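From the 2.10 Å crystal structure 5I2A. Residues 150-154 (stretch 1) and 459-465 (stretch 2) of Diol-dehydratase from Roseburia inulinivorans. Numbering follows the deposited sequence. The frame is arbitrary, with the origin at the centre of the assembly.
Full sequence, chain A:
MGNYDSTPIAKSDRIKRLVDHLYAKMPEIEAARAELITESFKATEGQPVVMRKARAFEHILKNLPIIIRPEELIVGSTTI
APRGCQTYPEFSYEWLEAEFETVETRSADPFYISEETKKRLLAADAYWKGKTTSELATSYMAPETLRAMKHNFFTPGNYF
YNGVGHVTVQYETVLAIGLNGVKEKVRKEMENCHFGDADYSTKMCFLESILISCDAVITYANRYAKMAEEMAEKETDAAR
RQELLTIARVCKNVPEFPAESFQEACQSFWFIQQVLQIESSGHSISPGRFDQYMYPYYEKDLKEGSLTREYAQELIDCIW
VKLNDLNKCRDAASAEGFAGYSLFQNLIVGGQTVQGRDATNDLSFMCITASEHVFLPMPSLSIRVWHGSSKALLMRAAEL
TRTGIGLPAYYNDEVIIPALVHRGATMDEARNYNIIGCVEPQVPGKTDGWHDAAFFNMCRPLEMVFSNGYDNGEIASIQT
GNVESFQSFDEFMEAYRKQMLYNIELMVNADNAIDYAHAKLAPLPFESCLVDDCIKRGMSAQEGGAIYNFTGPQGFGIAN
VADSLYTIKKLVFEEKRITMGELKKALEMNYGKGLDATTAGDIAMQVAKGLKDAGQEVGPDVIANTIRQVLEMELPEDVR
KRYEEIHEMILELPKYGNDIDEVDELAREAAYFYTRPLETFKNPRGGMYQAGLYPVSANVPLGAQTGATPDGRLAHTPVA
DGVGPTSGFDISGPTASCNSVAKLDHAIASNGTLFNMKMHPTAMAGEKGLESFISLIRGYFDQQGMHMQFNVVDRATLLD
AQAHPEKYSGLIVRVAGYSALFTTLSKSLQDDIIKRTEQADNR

Stretch 1 150-154: KHNFF
Stretch 2 459-465: CRPLEMV

Residues 460-465 are helical, and the helix continues later in the chain. Within it, Glu463 N donates a hydrogen bond to Cys459 O and Met464 N to Arg460 O, both at 3.0 Å. Residues 150-154 form no regular helix or strand as a whole. Lys150 is helical, and His151 (phi/psi -98/18) is the first residue to leave the helix. Asn152 takes left-handed values, 58/38. Phe153 returns to -69/-36, and Phe154 is extended at -158/161. The closest CA pair is Phe153 with Arg460, 5.7 Å apart. The contact buries 256 Å², counting both sides.

One hydrogen bond crosses the contact. Arg460 NH1 donates to His151 O at 2.8 Å, with an angle of 156°. The carbonyl lies near the guanidinium plane, so it meets the group at its edge. The CA-to-CB bond of Arg460 points toward the first stretch, and the side chain reaches the carbonyl with chi1 -68°, chi2 -113°, chi3 69° and chi4 -151°. Along the way Arg460 CD passes 3.2 Å from Asn152 O.

The guanidinium is also held from its own helix. Glu463 OE1 accepts from Arg460 NE at 3.1 Å and, weakly, from Arg460 NH2 at 3.0 Å, the latter pair forming a salt bridge. An arginine suits this buried site because its several donors can serve a carbonyl and a carboxylate together.

Apolar packing centres on Phe153 (chi1 -75°, chi2 -87°). Its CB points sideways, but the ring ends nearer the helix. Phe153 CZ lies 3.3 Å from Met464 CG, a tight contact at the ring edge. Phe153 CD1 is 4.1 Å from Pro461 CD and 3.7 Å from Arg460 CB. Met464, with chi1 -72°, chi2 -53° and chi3 97°, places SD 5.1 Å from the Phe153 ring centroid, also at the edge. The flat ring thus fits against aliphatic carbons from three helix residues.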

ATOM      1  N   LYS A 150      13.758 -11.427 -21.560  1.00 17.34           N
ATOM      2  CA  LYS A 150      15.085 -12.001 -21.772  1.00 20.02           C
ATOM      3  C   LYS A 150      15.285 -12.319 -23.258  1.00 19.35           C
ATOM      4  O   LYS A 150      16.376 -12.181 -23.795  1.00 21.40           O
ATOM      5  CB  LYS A 150      15.258 -13.253 -20.904  1.00 23.10           C
ATOM      6  CG  LYS A 150      16.591 -13.977 -21.049  1.00 37.65           C
ATOM      7  CD  LYS A 150      16.683 -15.142 -20.054  1.00 40.39           C
ATOM      8  CE  LYS A 150      17.139 -16.440 -20.716  1.00 49.71           C
ATOM      9  NZ  LYS A 150      18.446 -16.299 -21.427  1.00 56.76           N
ATOM     10  N   HIS A 151      14.205 -12.691 -23.927  1.00 17.87           N
ATOM     11  CA  HIS A 151      14.258 -12.972 -25.352  1.00 17.95           C
ATOM     12  C   HIS A 151      13.790 -11.787 -26.202  1.00 20.52           C
ATOM     13  O   HIS A 151      13.465 -11.939 -27.386  1.00 17.72           O
ATOM     14  CB  HIS A 151      13.441 -14.226 -25.650  1.00 17.30           C
ATOM     15  CG  HIS A 151      14.067 -15.474 -25.109  1.00 22.22           C
ATOM     16  ND1 HIS A 151      15.005 -16.199 -25.814  1.00 22.48           N
ATOM     17  CD2 HIS A 151      13.921 -16.103 -23.917  1.00 19.95           C
ATOM     18  CE1 HIS A 151      15.393 -17.234 -25.087  1.00 26.29           C
ATOM     19  NE2 HIS A 151      14.746 -17.203 -23.935  1.00 26.48           N
ATOM     20  N   ASN A 152      13.766 -10.611 -25.579  1.00 18.70           N
ATOM     21  CA  ASN A 152      13.580  -9.347 -26.291  1.00 17.70           C
ATOM     22  C   ASN A 152      12.291  -9.227 -27.113  1.00 16.67           C
ATOM     23  O   ASN A 152      12.298  -8.640 -28.194  1.00 19.15           O
ATOM     24  CB  ASN A 152      14.783  -9.100 -27.204  1.00 18.64           C
ATOM     25  CG  ASN A 152      16.086  -9.090 -26.441  1.00 20.69           C
ATOM     26  OD1 ASN A 152      16.182  -8.492 -25.379  1.00 21.60           O
ATOM     27  ND2 ASN A 152      17.088  -9.775 -26.966  1.00 18.69           N
ATOM     28  N   PHE A 153      11.190  -9.770 -26.606  1.00 15.92           N
ATOM     29  CA  PHE A 153       9.898  -9.518 -27.239  1.00 15.67           C
ATOM     30  C   PHE A 153       9.491  -8.066 -27.031  1.00 16.91           C
ATOM     31  O   PHE A 153       8.900  -7.458 -27.916  1.00 12.72           O
ATOM     32  CB  PHE A 153       8.820 -10.465 -26.701  1.00 13.56           C
ATOM     33  CG  PHE A 153       8.952 -11.852 -27.236  1.00 15.02           C
ATOM     34  CD1 PHE A 153       8.364 -12.197 -28.432  1.00 15.33           C
ATOM     35  CD2 PHE A 153       9.712 -12.793 -26.571  1.00 17.71           C
ATOM     36  CE1 PHE A 153       8.515 -13.463 -28.943  1.00 16.94           C
ATOM     37  CE2 PHE A 153       9.860 -14.072 -27.072  1.00 17.22           C
ATOM     38  CZ  PHE A 153       9.270 -14.408 -28.253  1.00 16.31           C
ATOM     39  N   PHE A 154       9.820  -7.529 -25.854  1.00 13.19           N
ATOM     40  CA  PHE A 154       9.502  -6.156 -25.497  1.00 13.84           C
ATOM     41  C   PHE A 154      10.439  -5.684 -24.384  1.00 13.55           C
ATOM     42  O   PHE A 154      11.046  -6.495 -23.699  1.00 15.06           O
ATOM     43  CB  PHE A 154       8.027  -6.024 -25.048  1.00 12.50           C
ATOM     44  CG  PHE A 154       7.669  -6.895 -23.865  1.00 13.43           C
ATOM     45  CD1 PHE A 154       7.907  -6.463 -22.567  1.00 13.27           C
ATOM     46  CD2 PHE A 154       7.105  -8.146 -24.054  1.00 12.80           C
ATOM     47  CE1 PHE A 154       7.588  -7.258 -21.476  1.00 14.62           C
ATOM     48  CE2 PHE A 154       6.782  -8.955 -22.962  1.00 15.26           C
ATOM     49  CZ  PHE A 154       7.031  -8.518 -21.677  1.00 12.95           C
ATOM     50  N   CYS A 459       8.127  -7.855 -34.750  1.00 13.47           N
ATOM     51  CA  CYS A 459       8.832  -8.868 -35.536  1.00 14.58           C
ATOM     52  C   CYS A 459       9.213 -10.124 -34.735  1.00 16.55           C
ATOM     53  O   CYS A 459       9.422 -11.192 -35.318  1.00 16.05           O
ATOM     54  CB  CYS A 459      10.106  -8.276 -36.157  1.00 13.37           C
ATOM     55  SG  CYS A 459       9.807  -7.014 -37.388  1.00 17.95           S
ATOM     56  N   ARG A 460       9.357 -10.006 -33.416  1.00 14.80           N
ATOM     57  CA  ARG A 460       9.801 -11.180 -32.666  1.00 17.65           C
ATOM     58  C   ARG A 460       8.721 -12.286 -32.635  1.00 17.63           C
ATOM     59  O   ARG A 460       9.057 -13.449 -32.838  1.00 16.67           O
ATOM     60  CB  ARG A 460      10.267 -10.789 -31.263  1.00 13.86           C
ATOM     61  CG  ARG A 460      11.569  -9.955 -31.274  1.00 15.77           C
ATOM     62  CD  ARG A 460      12.753 -10.725 -30.637  1.00 22.70           C
ATOM     63  NE  ARG A 460      13.142 -11.821 -31.487  1.00 25.03           N
ATOM     64  CZ  ARG A 460      13.693 -12.964 -31.107  1.00 21.87           C
ATOM     65  NH1 ARG A 460      13.969 -13.231 -29.834  1.00 21.65           N
ATOM     66  NH2 ARG A 460      13.971 -13.853 -32.046  1.00 23.07           N
ATOM     67  N   PRO A 461       7.430 -11.931 -32.420  1.00 17.15           N
ATOM     68  CA  PRO A 461       6.394 -12.958 -32.579  1.00 16.45           C
ATOM     69  C   PRO A 461       6.359 -13.575 -33.975  1.00 16.89           C
ATOM     70  O   PRO A 461       5.994 -14.743 -34.093  1.00 16.20           O
ATOM     71  CB  PRO A 461       5.094 -12.187 -32.297  1.00 15.50           C
ATOM     72  CG  PRO A 461       5.516 -11.147 -31.320  1.00 14.44           C
ATOM     73  CD  PRO A 461       6.852 -10.686 -31.886  1.00 13.56           C
ATOM     74  N   LEU A 462       6.742 -12.817 -35.002  1.00 15.47           N
ATOM     75  CA  LEU A 462       6.815 -13.366 -36.355  1.00 16.45           C
ATOM     76  C   LEU A 462       7.929 -14.418 -36.449  1.00 16.17           C
ATOM     77  O   LEU A 462       7.729 -15.498 -36.991  1.00 17.34           O
ATOM     78  CB  LEU A 462       7.051 -12.258 -37.393  1.00 17.45           C
ATOM     79  CG  LEU A 462       7.209 -12.737 -38.843  1.00 17.03           C
ATOM     80  CD1 LEU A 462       5.929 -13.396 -39.347  1.00 16.34           C
ATOM     81  CD2 LEU A 462       7.601 -11.573 -39.751  1.00 18.49           C
ATOM     82  N   GLU A 463       9.096 -14.094 -35.918  1.00 13.28           N
ATOM     83  CA  GLU A 463      10.187 -15.062 -35.849  1.00 16.70           C
ATOM     84  C   GLU A 463       9.770 -16.320 -35.087  1.00 19.98           C
ATOM     85  O   GLU A 463      10.175 -17.419 -35.448  1.00 18.61           O
ATOM     86  CB  GLU A 463      11.416 -14.449 -35.196  1.00 15.89           C
ATOM     87  CG  GLU A 463      12.111 -13.413 -36.054  1.00 18.11           C
ATOM     88  CD  GLU A 463      13.453 -13.003 -35.476  1.00 21.99           C
ATOM     89  OE1 GLU A 463      13.485 -12.177 -34.541  1.00 23.31           O
ATOM     90  OE2 GLU A 463      14.475 -13.526 -35.941  1.00 19.83           O
ATOM     91  N   MET A 464       8.944 -16.163 -34.053  1.00 15.21           N
ATOM     92  CA  MET A 464       8.484 -17.315 -33.285  1.00 15.48           C
ATOM     93  C   MET A 464       7.557 -18.225 -34.100  1.00 17.53           C
ATOM     94  O   MET A 464       7.472 -19.421 -33.835  1.00 18.20           O
ATOM     95  CB  MET A 464       7.780 -16.874 -31.998  1.00 15.77           C
ATOM     96  CG  MET A 464       8.715 -16.310 -30.928  1.00 15.35           C
ATOM     97  SD  MET A 464      10.129 -17.358 -30.472  1.00 19.18           S
ATOM     98  CE  MET A 464      11.445 -16.657 -31.472  1.00 15.66           C
ATOM     99  N   VAL A 465       6.871 -17.681 -35.095  1.00 16.91           N
ATOM    100  CA  VAL A 465       6.044 -18.550 -35.925  1.00 19.87           C
ATOM    101  C   VAL A 465       6.943 -19.523 -36.691  1.00 18.39           C
ATOM    102  O   VAL A 465       6.636 -20.708 -36.783  1.00 21.29           O
ATOM    103  CB  VAL A 465       5.154 -17.767 -36.906  1.00 21.52           C
ATOM    104  CG1 VAL A 465       4.332 -18.734 -37.772  1.00 17.53           C
ATOM    105  CG2 VAL A 465       4.220 -16.843 -36.141  1.00 18.44           C
TER